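Local coordinates for ESAT-6/WXG100 secretion system protein (Streptococcus gallolyticus, PDB 7JQE), which probably serves, as the membrane protein EsaA, in the bacterial type VIIb secretion machinery that transports toxins, here represented by its extracellular region, at residues 342-346 / 347-351; 398-401 / 402-406; 365-368 / 369-373. All coordinates share one frame; numbering follows the deposited sequence.

Contact 1: 342-346 / 347-351; sequences ADDNS and VSKTI
Lys349 lays its terminal amine against the carboxylates of Asp343 and Asp344, forming a three-residue salt-bridge network at the surface. The two acids lie in the connection that leaves strand 337-341 of one antiparallel sheet, while the lysine stands on strand 348-351, an outermost strand of the other. The contact is thus local, joining residues five and six positions apart where the chain passes between the two sheets of the beta domain.

Asp343 and Lys349 approach from opposite directions. The aspartate's first torsion (chi1 63°) tucks CG between its backbone N and carbonyl carbon; with CG there, the carboxylate ends beside Lys349 NZ. Asp343 OD1 accepts from Lys349 NZ at 3.0 Å through its syn lone pair. Asp344 is met differently: Lys349 NZ sits 2.5 Å from Asp344 OD2, well above the carboxylate plane (70° out of it). That second bridge is shorter than such a bond should be, and its exact length is doubtful. Both acids are exposed and also touch a crystal neighbour, which may influence how they are placed.

From the strand, the lysine chain runs extended through CG and CD and bends only at its end, where the turn at chi4 (54°) brings NZ between the two carboxylates. The Lys349 side chain also touches Phe341 and Leu357 of the three-stranded sheet. Backbone bonds pair Val347 with Ile331 and Lys349 with Val329, so the pairing with strand 327-335 begins just before strand 348-351. Ser346, two residues before the strand, has its OG 3.5 Å from Lys349 NZ.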
ATOM      1  N   ALA A 342      -0.906 -31.298 -64.013  1.00 91.33           N
ATOM      2  CA  ALA A 342       0.375 -31.422 -63.321  1.00 85.53           C
ATOM      3  C   ALA A 342       1.523 -31.721 -64.280  1.00 89.92           C
ATOM      4  O   ALA A 342       2.635 -31.211 -64.099  1.00 94.94           O
ATOM      5  CB  ALA A 342       0.283 -32.502 -62.245  1.00 79.35           C
ATOM      6  N   ASP A 343       1.286 -32.543 -65.303  1.00 88.76           N
ATOM      7  CA  ASP A 343       2.396 -32.995 -66.137  1.00 89.33           C
ATOM      8  C   ASP A 343       2.758 -31.997 -67.231  1.00 94.63           C
ATOM      9  O   ASP A 343       3.929 -31.906 -67.614  1.00 91.25           O
ATOM     10  CB  ASP A 343       2.067 -34.354 -66.757  1.00 89.61           C
ATOM     11  CG  ASP A 343       0.872 -34.296 -67.689  1.00 97.76           C
ATOM     12  OD1 ASP A 343       0.195 -33.247 -67.727  1.00101.42           O
ATOM     13  OD2 ASP A 343       0.611 -35.299 -68.387  1.00 96.45           O
ATOM     14  N   ASP A 344       1.784 -31.247 -67.745  1.00102.64           N
ATOM     15  CA  ASP A 344       2.020 -30.351 -68.868  1.00102.76           C
ATOM     16  C   ASP A 344       2.159 -28.891 -68.469  1.00 91.00           C
ATOM     17  O   ASP A 344       2.624 -28.086 -69.282  1.00 93.66           O
ATOM     18  CB  ASP A 344       0.878 -30.457 -69.887  1.00109.10           C
ATOM     19  CG  ASP A 344       0.871 -31.779 -70.620  1.00130.54           C
ATOM     20  OD1 ASP A 344       1.841 -32.549 -70.467  1.00134.75           O
ATOM     21  OD2 ASP A 344      -0.108 -32.048 -71.352  1.00130.02           O
ATOM     22  N   ASN A 345       1.764 -28.526 -67.252  1.00 91.60           N
ATOM     23  CA  ASN A 345       1.531 -27.129 -66.904  1.00 89.75           C
ATOM     24  C   ASN A 345       0.500 -26.499 -67.832  1.00 87.57           C
ATOM     25  O   ASN A 345       0.466 -25.273 -68.003  1.00 80.79           O
ATOM     26  CB  ASN A 345       2.831 -26.317 -66.923  1.00 86.18           C
ATOM     27  CG  ASN A 345       2.683 -24.970 -66.242  1.00 79.79           C
ATOM     28  OD1 ASN A 345       1.801 -24.782 -65.404  1.00 77.88           O
ATOM     29  ND2 ASN A 345       3.538 -24.022 -66.606  1.00 81.19           N
ATOM     30  N   SER A 346      -0.336 -27.335 -68.436  1.00 81.51           N
ATOM     31  CA  SER A 346      -1.327 -26.925 -69.416  1.00 84.67           C
ATOM     32  C   SER A 346      -2.700 -26.805 -68.767  1.00 85.24           C
ATOM     33  O   SER A 346      -2.936 -27.263 -67.646  1.00 86.94           O
ATOM     34  CB  SER A 346      -1.375 -27.928 -70.570  1.00 89.16           C
ATOM     35  OG  SER A 346      -1.744 -29.213 -70.098  1.00 82.35           O
ATOM     36  N   VAL A 347      -3.613 -26.174 -69.499  1.00 80.70           N
ATOM     37  CA  VAL A 347      -4.991 -26.006 -69.063  1.00 79.54           C
ATOM     38  C   VAL A 347      -5.977 -26.717 -69.973  1.00 90.00           C
ATOM     39  O   VAL A 347      -7.178 -26.717 -69.685  1.00 91.74           O
ATOM     40  CB  VAL A 347      -5.362 -24.514 -68.939  1.00 84.38           C
ATOM     41  CG1 VAL A 347      -4.529 -23.854 -67.853  1.00 78.34           C
ATOM     42  CG2 VAL A 347      -5.166 -23.807 -70.268  1.00 81.92           C
ATOM     43  N   SER A 348      -5.507 -27.330 -71.058  1.00 82.22           N
ATOM     44  CA  SER A 348      -6.373 -27.999 -72.020  1.00 90.53           C
ATOM     45  C   SER A 348      -5.752 -29.327 -72.425  1.00 90.26           C
ATOM     46  O   SER A 348      -4.559 -29.390 -72.744  1.00 85.00           O
ATOM     47  CB  SER A 348      -6.604 -27.122 -73.256  1.00 85.40           C
ATOM     48  OG  SER A 348      -7.566 -27.700 -74.116  1.00 94.97           O
ATOM     49  N   LYS A 349      -6.564 -30.381 -72.412  1.00 84.65           N
ATOM     50  CA  LYS A 349      -6.127 -31.705 -72.825  1.00 88.70           C
ATOM     51  C   LYS A 349      -7.192 -32.341 -73.707  1.00 92.10           C
ATOM     52  O   LYS A 349      -8.383 -32.050 -73.580  1.00 85.15           O
ATOM     53  CB  LYS A 349      -5.842 -32.610 -71.620  1.00 87.73           C
ATOM     54  CG  LYS A 349      -4.372 -32.770 -71.292  1.00 94.50           C
ATOM     55  CD  LYS A 349      -4.183 -33.646 -70.062  1.00 97.23           C
ATOM     56  CE  LYS A 349      -2.711 -33.919 -69.799  1.00 93.24           C
ATOM     57  NZ  LYS A 349      -1.927 -32.662 -69.717  1.00 92.75           N
ATOM     58  N   THR A 350      -6.744 -33.213 -74.608  1.00 98.31           N
ATOM     59  CA  THR A 350      -7.624 -34.012 -75.451  1.00 88.37           C
ATOM     60  C   THR A 350      -7.271 -35.481 -75.263  1.00 88.82           C
ATOM     61  O   THR A 350      -6.102 -35.861 -75.385  1.00 97.24           O
ATOM     62  CB  THR A 350      -7.504 -33.620 -76.928  1.00 90.65           C
ATOM     63  OG1 THR A 350      -8.520 -34.293 -77.682  1.00 92.76           O
ATOM     64  CG2 THR A 350      -6.141 -34.010 -77.484  1.00 92.04           C
ATOM     65  N   ILE A 351      -8.275 -36.298 -74.954  1.00 87.97           N
ATOM     66  CA  ILE A 351      -8.075 -37.715 -74.696  1.00 88.13           C
ATOM     67  C   ILE A 351      -8.894 -38.527 -75.699  1.00 97.16           C
ATOM     68  O   ILE A 351      -9.769 -38.007 -76.391  1.00 98.00           O
ATOM     69  CB  ILE A 351      -8.448 -38.101 -73.254  1.00 86.19           C
ATOM     70  CG1 ILE A 351      -9.943 -37.882 -73.024  1.00 89.66           C
ATOM     71  CG2 ILE A 351      -7.636 -37.289 -72.260  1.00 88.75           C
ATOM     72  CD1 ILE A 351     -10.409 -38.266 -71.639  1.00 83.78           C
TER

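Contact 2: 398-401 / 402-406; sequences DVSL and VKDDL. With EDO (1,2-ethanediol), chain C.
Residues 398-406 belong to helix 396-427, where the ordinary i to i+4 ladder, Val402 N to Asp398 O, Lys403 N to Val399 O and Asp404 N to Ser400 O, widens at 402-405 into a pi-type turn. There Leu401 O accepts twice: from Leu406 N at 2.8 Å, almost head-on to the carbonyl, and from Asp405 N at 3.3 Å, which comes in from above the carbonyl plane (44° out of it). The i to i+5 bond is the shorter of the two.

One turn apart on the helix, Ser400 and Asp404 are joined through their side chains as well. With OG trans to the backbone N (chi1 -178°), Ser400 OG donates to Asp404 OD2 at 2.9 Å and reaches that oxygen on its anti side, close to the carboxylate plane. The other oxygen, Asp404 OD1, has a weak salt bridge with Lys403 NZ, 3.5 Å away. Lys403 in turn lies across Val399, with Lys403 CE 3.7 Å from Val399 CG1. On another side of the helix Leu401 CD1 meets Leu406 CD1 at 4.0 Å.

The helix also faces the second subunit, where Asp398 and Leu401 pack on Val402 of that copy, and Val402 on its Asp398, making this turn part of the dimer interface. Asp405 turns its carboxylate elsewhere in its own chain, to the backbone N of Phe257. At the start of the segment, Asp398 OD1 lies close to a bound 1,2-ethanediol, probably from the crystallisation liquor, which also bonds Asp397 and Asp394.

The chemistry implies a carboxylate, that of Asp404, held at both oxygens, by a hydroxyl on one and more loosely by an ammonium group on the other; this would be expected to favour its ionised form.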
ATOM      1  N   ASP A 398      -3.173 -15.239 -29.066  1.00 54.39           N
ATOM      2  CA  ASP A 398      -4.350 -14.761 -28.348  1.00 48.21           C
ATOM      3  C   ASP A 398      -4.983 -15.882 -27.527  1.00 54.06           C
ATOM      4  O   ASP A 398      -5.265 -15.712 -26.336  1.00 62.00           O
ATOM      5  CB  ASP A 398      -5.360 -14.174 -29.337  1.00 46.62           C
ATOM      6  CG  ASP A 398      -4.972 -12.779 -29.823  1.00 62.56           C
ATOM      7  OD1 ASP A 398      -3.825 -12.584 -30.278  1.00 70.16           O
ATOM      8  OD2 ASP A 398      -5.826 -11.872 -29.758  1.00 73.19           O
ATOM      9  N   VAL A 399      -5.206 -17.041 -28.151  1.00 45.47           N
ATOM     10  CA  VAL A 399      -5.874 -18.146 -27.467  1.00 50.65           C
ATOM     11  C   VAL A 399      -5.021 -18.664 -26.317  1.00 56.14           C
ATOM     12  O   VAL A 399      -5.540 -19.030 -25.255  1.00 57.63           O
ATOM     13  CB  VAL A 399      -6.212 -19.267 -28.470  1.00 53.03           C
ATOM     14  CG1 VAL A 399      -6.357 -20.607 -27.758  1.00 40.96           C
ATOM     15  CG2 VAL A 399      -7.492 -18.934 -29.223  1.00 44.34           C
ATOM     16  N   SER A 400      -3.702 -18.712 -26.509  1.00 54.35           N
ATOM     17  CA  SER A 400      -2.829 -19.255 -25.476  1.00 55.98           C
ATOM     18  C   SER A 400      -2.681 -18.280 -24.314  1.00 57.93           C
ATOM     19  O   SER A 400      -2.719 -18.685 -23.146  1.00 54.38           O
ATOM     20  CB  SER A 400      -1.465 -19.597 -26.074  1.00 54.04           C
ATOM     21  OG  SER A 400      -0.612 -20.159 -25.092  1.00 58.85           O
ATOM     22  N   LEU A 401      -2.505 -16.993 -24.617  1.00 51.85           N
ATOM     23  CA  LEU A 401      -2.461 -15.977 -23.571  1.00 54.50           C
ATOM     24  C   LEU A 401      -3.643 -16.119 -22.623  1.00 53.67           C
ATOM     25  O   LEU A 401      -3.475 -16.175 -21.399  1.00 55.41           O
ATOM     26  CB  LEU A 401      -2.449 -14.582 -24.197  1.00 45.32           C
ATOM     27  CG  LEU A 401      -2.738 -13.444 -23.223  1.00 50.75           C
ATOM     28  CD1 LEU A 401      -1.781 -13.536 -22.051  1.00 45.83           C
ATOM     29  CD2 LEU A 401      -2.648 -12.076 -23.905  1.00 37.94           C
ATOM     30  N   VAL A 402      -4.853 -16.197 -23.179  1.00 51.79           N
ATOM     31  CA  VAL A 402      -6.057 -16.202 -22.355  1.00 48.19           C
ATOM     32  C   VAL A 402      -6.138 -17.471 -21.512  1.00 58.74           C
ATOM     33  O   VAL A 402      -6.389 -17.413 -20.303  1.00 67.89           O
ATOM     34  CB  VAL A 402      -7.303 -16.024 -23.238  1.00 46.38           C
ATOM     35  CG1 VAL A 402      -8.548 -16.493 -22.505  1.00 43.98           C
ATOM     36  CG2 VAL A 402      -7.441 -14.567 -23.651  1.00 41.35           C
ATOM     37  N   LYS A 403      -5.924 -18.634 -22.128  1.00 51.76           N
ATOM     38  CA  LYS A 403      -6.236 -19.887 -21.446  1.00 55.82           C
ATOM     39  C   LYS A 403      -5.076 -20.440 -20.635  1.00 53.44           C
ATOM     40  O   LYS A 403      -5.307 -21.184 -19.674  1.00 53.74           O
ATOM     41  CB  LYS A 403      -6.702 -20.947 -22.452  1.00 69.22           C
ATOM     42  CG  LYS A 403      -5.617 -21.525 -23.356  1.00 80.10           C
ATOM     43  CD  LYS A 403      -6.237 -22.462 -24.407  1.00 80.20           C
ATOM     44  CE  LYS A 403      -5.191 -23.097 -25.326  1.00 67.94           C
ATOM     45  NZ  LYS A 403      -4.336 -24.092 -24.617  1.00 65.67           N
ATOM     46  N   ASP A 404      -3.838 -20.100 -20.985  1.00 46.93           N
ATOM     47  CA  ASP A 404      -2.677 -20.620 -20.271  1.00 49.13           C
ATOM     48  C   ASP A 404      -2.093 -19.624 -19.276  1.00 56.96           C
ATOM     49  O   ASP A 404      -1.935 -19.953 -18.099  1.00 56.98           O
ATOM     50  CB  ASP A 404      -1.590 -21.043 -21.268  1.00 61.92           C
ATOM     51  CG  ASP A 404      -2.020 -22.207 -22.143  1.00 74.17           C
ATOM     52  OD1 ASP A 404      -2.794 -23.063 -21.657  1.00 75.89           O
ATOM     53  OD2 ASP A 404      -1.588 -22.268 -23.316  1.00 75.03           O
ATOM     54  N   ASP A 405      -1.789 -18.406 -19.720  1.00 51.69           N
ATOM     55  CA  ASP A 405      -0.896 -17.517 -18.991  1.00 57.23           C
ATOM     56  C   ASP A 405      -1.590 -16.373 -18.268  1.00 57.69           C
ATOM     57  O   ASP A 405      -1.069 -15.898 -17.258  1.00 56.89           O
ATOM     58  CB  ASP A 405       0.148 -16.932 -19.949  1.00 59.94           C
ATOM     59  CG  ASP A 405       1.040 -17.999 -20.551  1.00 74.17           C
ATOM     60  OD1 ASP A 405       1.471 -18.903 -19.805  1.00 79.32           O
ATOM     61  OD2 ASP A 405       1.306 -17.942 -21.769  1.00 82.61           O
ATOM     62  N   LEU A 406      -2.748 -15.921 -18.751  1.00 56.42           N
ATOM     63  CA  LEU A 406      -3.343 -14.705 -18.211  1.00 48.93           C
ATOM     64  C   LEU A 406      -3.549 -14.803 -16.703  1.00 49.97           C
ATOM     65  O   LEU A 406      -3.232 -13.865 -15.964  1.00 47.63           O
ATOM     66  CB  LEU A 406      -4.661 -14.414 -18.924  1.00 52.43           C
ATOM     67  CG  LEU A 406      -5.152 -12.970 -18.873  1.00 59.95           C
ATOM     68  CD1 LEU A 406      -4.007 -12.010 -19.157  1.00 55.74           C
ATOM     69  CD2 LEU A 406      -6.277 -12.773 -19.879  1.00 63.42           C
TER
HETATM   70  C1  EDO C 702      -1.521 -11.758 -33.458  1.00 67.25           C
HETATM   71  O1  EDO C 702      -2.383 -12.732 -32.852  1.00 56.34           O
HETATM   72  C2  EDO C 702      -2.095 -10.358 -33.260  1.00 78.83           C
HETATM   73  O2  EDO C 702      -2.294 -10.103 -31.862  1.00 73.67           O

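Contact 3: 365-368 / 369-373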
ATOM      1  N   SER A 365      -1.597 -16.820 -52.030  1.00 79.98           N
ATOM      2  CA  SER A 365      -0.767 -16.465 -50.886  1.00 84.70           C
ATOM      3  C   SER A 365      -1.185 -17.300 -49.685  1.00 77.90           C
ATOM      4  O   SER A 365      -2.233 -17.953 -49.687  1.00 72.83           O
ATOM      5  CB  SER A 365      -0.863 -14.970 -50.559  1.00 88.06           C
ATOM      6  OG  SER A 365      -2.042 -14.679 -49.829  1.00 87.99           O
ATOM      7  N   LEU A 366      -0.337 -17.272 -48.654  1.00 76.90           N
ATOM      8  CA  LEU A 366      -0.621 -17.884 -47.361  1.00 73.22           C
ATOM      9  C   LEU A 366      -0.898 -16.843 -46.281  1.00 70.78           C
ATOM     10  O   LEU A 366      -0.753 -17.138 -45.090  1.00 75.42           O
ATOM     11  CB  LEU A 366       0.536 -18.788 -46.927  1.00 68.65           C
ATOM     12  CG  LEU A 366       0.750 -20.127 -47.639  1.00 68.36           C
ATOM     13  CD1 LEU A 366       1.960 -20.846 -47.058  1.00 57.90           C
ATOM     14  CD2 LEU A 366      -0.489 -21.007 -47.549  1.00 67.52           C
ATOM     15  N   SER A 367      -1.290 -15.633 -46.671  1.00 63.65           N
ATOM     16  CA  SER A 367      -1.527 -14.577 -45.698  1.00 67.28           C
ATOM     17  C   SER A 367      -2.717 -14.920 -44.805  1.00 68.50           C
ATOM     18  O   SER A 367      -3.508 -15.826 -45.092  1.00 63.11           O
ATOM     19  CB  SER A 367      -1.763 -13.241 -46.404  1.00 66.87           C
ATOM     20  OG  SER A 367      -2.876 -13.317 -47.275  1.00 76.84           O
ATOM     21  N   VAL A 368      -2.835 -14.170 -43.705  1.00 68.11           N
ATOM     22  CA  VAL A 368      -3.878 -14.435 -42.720  1.00 55.36           C
ATOM     23  C   VAL A 368      -5.251 -14.212 -43.340  1.00 64.17           C
ATOM     24  O   VAL A 368      -5.480 -13.234 -44.063  1.00 65.15           O
ATOM     25  CB  VAL A 368      -3.675 -13.549 -41.479  1.00 67.95           C
ATOM     26  CG1 VAL A 368      -4.763 -13.816 -40.441  1.00 48.25           C
ATOM     27  CG2 VAL A 368      -2.293 -13.782 -40.880  1.00 61.67           C
ATOM     28  N   GLY A 369      -6.173 -15.123 -43.056  1.00 63.86           N
ATOM     29  CA  GLY A 369      -7.517 -15.074 -43.595  1.00 61.77           C
ATOM     30  C   GLY A 369      -7.855 -16.324 -44.388  1.00 68.00           C
ATOM     31  O   GLY A 369      -7.079 -17.274 -44.477  1.00 63.57           O
ATOM     32  N   THR A 370      -9.053 -16.303 -44.968  1.00 71.65           N
ATOM     33  CA  THR A 370      -9.567 -17.429 -45.740  1.00 74.26           C
ATOM     34  C   THR A 370      -9.216 -17.247 -47.208  1.00 78.07           C
ATOM     35  O   THR A 370      -9.406 -16.162 -47.768  1.00 86.70           O
ATOM     36  CB  THR A 370     -11.083 -17.562 -45.580  1.00 73.61           C
ATOM     37  OG1 THR A 370     -11.401 -17.821 -44.208  1.00 82.82           O
ATOM     38  CG2 THR A 370     -11.603 -18.705 -46.426  1.00 73.39           C
ATOM     39  N   HIS A 371      -8.704 -18.308 -47.827  1.00 71.56           N
ATOM     40  CA  HIS A 371      -8.367 -18.310 -49.243  1.00 64.65           C
ATOM     41  C   HIS A 371      -9.198 -19.366 -49.953  1.00 68.98           C
ATOM     42  O   HIS A 371      -9.347 -20.488 -49.456  1.00 64.41           O
ATOM     43  CB  HIS A 371      -6.875 -18.578 -49.454  1.00 65.01           C
ATOM     44  CG  HIS A 371      -5.988 -17.540 -48.843  1.00 69.30           C
ATOM     45  ND1 HIS A 371      -5.509 -16.459 -49.551  1.00 73.30           N
ATOM     46  CD2 HIS A 371      -5.500 -17.411 -47.586  1.00 66.72           C
ATOM     47  CE1 HIS A 371      -4.763 -15.711 -48.759  1.00 68.48           C
ATOM     48  NE2 HIS A 371      -4.740 -16.267 -47.562  1.00 66.25           N
ATOM     49  N   THR A 372      -9.741 -19.001 -51.115  1.00 72.27           N
ATOM     50  CA  THR A 372     -10.610 -19.885 -51.883  1.00 67.38           C
ATOM     51  C   THR A 372     -10.220 -19.854 -53.352  1.00 65.90           C
ATOM     52  O   THR A 372     -10.094 -18.779 -53.944  1.00 63.71           O
ATOM     53  CB  THR A 372     -12.085 -19.495 -51.734  1.00 71.26           C
ATOM     54  OG1 THR A 372     -12.555 -19.875 -50.435  1.00 82.83           O
ATOM     55  CG2 THR A 372     -12.924 -20.194 -52.788  1.00 79.21           C
ATOM     56  N   ILE A 373     -10.038 -21.037 -53.932  1.00 66.14           N
ATOM     57  CA  ILE A 373      -9.835 -21.202 -55.366  1.00 67.76           C
ATOM     58  C   ILE A 373     -11.127 -21.732 -55.967  1.00 70.73           C
ATOM     59  O   ILE A 373     -11.737 -22.659 -55.417  1.00 73.35           O
ATOM     60  CB  ILE A 373      -8.669 -22.162 -55.662  1.00 67.38           C
ATOM     61  CG1 ILE A 373      -7.329 -21.533 -55.280  1.00 69.28           C
ATOM     62  CG2 ILE A 373      -8.676 -22.571 -57.126  1.00 73.60           C
ATOM     63  CD1 ILE A 373      -6.143 -22.434 -55.565  1.00 68.23           C
TER
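His371 folds its imidazole back under the loop that precedes its own strand and donates from NE2 to the carbonyl O of Ser367 at 2.8 Å. The bond is fairly straight (N-H...O 160°) and the acceptor lies in the ring plane, although NE2 itself stands above the carbonyl plane of Ser367. The result is a side-chain-to-backbone closure of the turn between strands 355-363 and 369-379. His371 chi1 (-62°) sets CG anti to the carbonyl carbon, which places the ring alongside residues 365-367. Over one face, the carbonyl O of Ser365 sits 3.5 Å above the centre of the His371 ring. His371 CE1 comes 3.1 Å from Ser365 OG, which lies off the ring plane, and 3.4 Å from Ser367 OG. These two hydroxyls are themselves hydrogen-bonded, at 3.0 Å between Ser365 OG and Ser367 OG.

Gly369 opens the strand at a positive phi of 121°, a backbone shape in which any CB would be jammed against the O of Val368; having no side chain, it lets the chain turn there. Beyond the turn, Gly369 and His371 bond through their backbones to Val392 and Ile390 of strand 382-392, and the imidazole rests on Phe363 and Ile390. The ring also touches Asp364 and has a bound 1,2-ethanediol close by.

With NE2 as the donor, the ring must carry a proton there, which is consistent with either the neutral NE2-H tautomer or the doubly protonated ring; the bond to Ser367 O is served equally by both.

Overall arrangement
Contacts 1, 3 and 2 come along the chain in that order, in series and on the same side of the chain's centre. The centre of contact 1 lies about 75 Å from the centre of the chain. Contacts 1 and 3 reach the same four-stranded antiparallel sheet, through strands 348-351 and 369-379, with centres about 26 Å apart. Contact 2 follows strand 382-392, on helix 396-427, its centre about 25 Å from that of contact 3 and about 49 Å from that of contact 1; no two of the three touch. The series therefore runs from the beta domain back into the helical part, where contact 2 packs against the second subunit of this elongated molecule.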